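Side-chain contact in succinylglutamate desuccinylase (Chromobacterium violaceum, PDB 1YW4), which probably hydrolyses N-succinyl-L-glutamate to succinate and L-glutamate with the help of one zinc ion per subunit, closing the AST route of arginine degradation: residues 117-120 with 121-124. Numbering follows the deposited sequence.
Sequences PELP and ESVR
L119 O is gripped by two amides of the helix's first turn, S122 N at 2.8 Å and V123 N at 3.2 Å. The two come from different directions: V123 N lies in the carbonyl plane, with a C=O...N angle of 158°, whereas S122 N stands above that plane and bends its bond to 138° at the hydrogen. L119 thus holds the N-cap position, its backbone carbonyl opening the helical pattern that R124 N continues to P120 O at 2.9 Å. P120, the first helical residue, has no N-H to offer, which suits this first turn. S122 CB comes within 3.2 Å of L119 O. With OG beside its own backbone N (chi1 -60°), S122 turns its hydroxyl back over L119 CB at 3.5 Å, where it also hydrogen-bonds H116 O and ties the helix start to the preceding loop. E121 is buried, its chain extended beyond CG and about 12 Å from the zinc ion; OE1 accepts from G101 N and N90 ND2, OE2 from N102 N and Y103 N, probably stabilising a negative charge. R124, bent at chi2, hydrogen-bonds A89 O through NE and P34 O through NH1, which also forms a salt bridge with E127. This helix start joins the loop following helix 91-96 to helix 120-137 in the catalytic domain.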
# COMPACT_ATOMS: atom_id res chain seq x y z
N PRO A 117 29.97 15.17 16.99
CA PRO A 117 30.13 15.77 18.32
C PRO A 117 30.80 17.14 18.32
O PRO A 117 30.69 17.89 19.28
CB PRO A 117 30.95 14.72 19.07
CG PRO A 117 31.84 14.18 18.00
CD PRO A 117 30.88 14.02 16.83
N GLU A 118 31.47 17.47 17.22
CA GLU A 118 32.16 18.75 17.11
C GLU A 118 31.19 19.89 16.78
O GLU A 118 31.60 21.05 16.70
CB GLU A 118 33.24 18.68 16.02
CG GLU A 118 32.70 18.58 14.59
CD GLU A 118 32.07 17.23 14.27
OE1 GLU A 118 31.37 17.14 13.24
OE2 GLU A 118 32.29 16.26 15.02
N LEU A 119 29.92 19.57 16.59
CA LEU A 119 28.93 20.59 16.24
C LEU A 119 28.02 21.00 17.40
O LEU A 119 27.45 20.17 18.08
CB LEU A 119 28.05 20.12 15.08
CG LEU A 119 28.78 19.73 13.78
CD1 LEU A 119 27.78 19.16 12.79
CD2 LEU A 119 29.49 20.94 13.21
N PRO A 120 27.89 22.32 17.62
CA PRO A 120 27.05 22.84 18.69
C PRO A 120 25.60 22.37 18.50
O PRO A 120 24.88 22.15 19.47
CB PRO A 120 27.20 24.35 18.54
CG PRO A 120 28.60 24.49 17.98
CD PRO A 120 28.63 23.40 16.95
N GLU A 121 25.19 22.21 17.24
CA GLU A 121 23.83 21.75 16.97
C GLU A 121 23.63 20.29 17.39
O GLU A 121 22.50 19.85 17.65
CB GLU A 121 23.47 21.97 15.49
CG GLU A 121 22.93 23.37 15.23
CD GLU A 121 23.19 23.90 13.82
OE1 GLU A 121 22.38 24.72 13.33
OE2 GLU A 121 24.21 23.52 13.21
N SER A 122 24.74 19.55 17.48
CA SER A 122 24.69 18.16 17.91
C SER A 122 24.56 18.12 19.43
O SER A 122 23.83 17.30 19.98
CB SER A 122 25.96 17.40 17.49
OG SER A 122 26.11 17.42 16.09
N VAL A 123 25.28 19.00 20.11
CA VAL A 123 25.21 19.06 21.56
C VAL A 123 23.78 19.48 21.95
O VAL A 123 23.19 18.94 22.88
CB VAL A 123 26.22 20.09 22.13
CG1 VAL A 123 26.07 20.20 23.65
CG2 VAL A 123 27.65 19.65 21.77
N ARG A 124 23.23 20.44 21.21
CA ARG A 124 21.89 20.93 21.48
C ARG A 124 20.85 19.84 21.22
O ARG A 124 19.92 19.65 22.01
CB ARG A 124 21.61 22.15 20.60
CG ARG A 124 20.19 22.66 20.69
CD ARG A 124 19.83 23.13 22.09
NE ARG A 124 18.59 23.91 22.01
CZ ARG A 124 18.04 24.57 23.02
NH1 ARG A 124 18.60 24.55 24.22
NH2 ARG A 124 16.93 25.26 22.81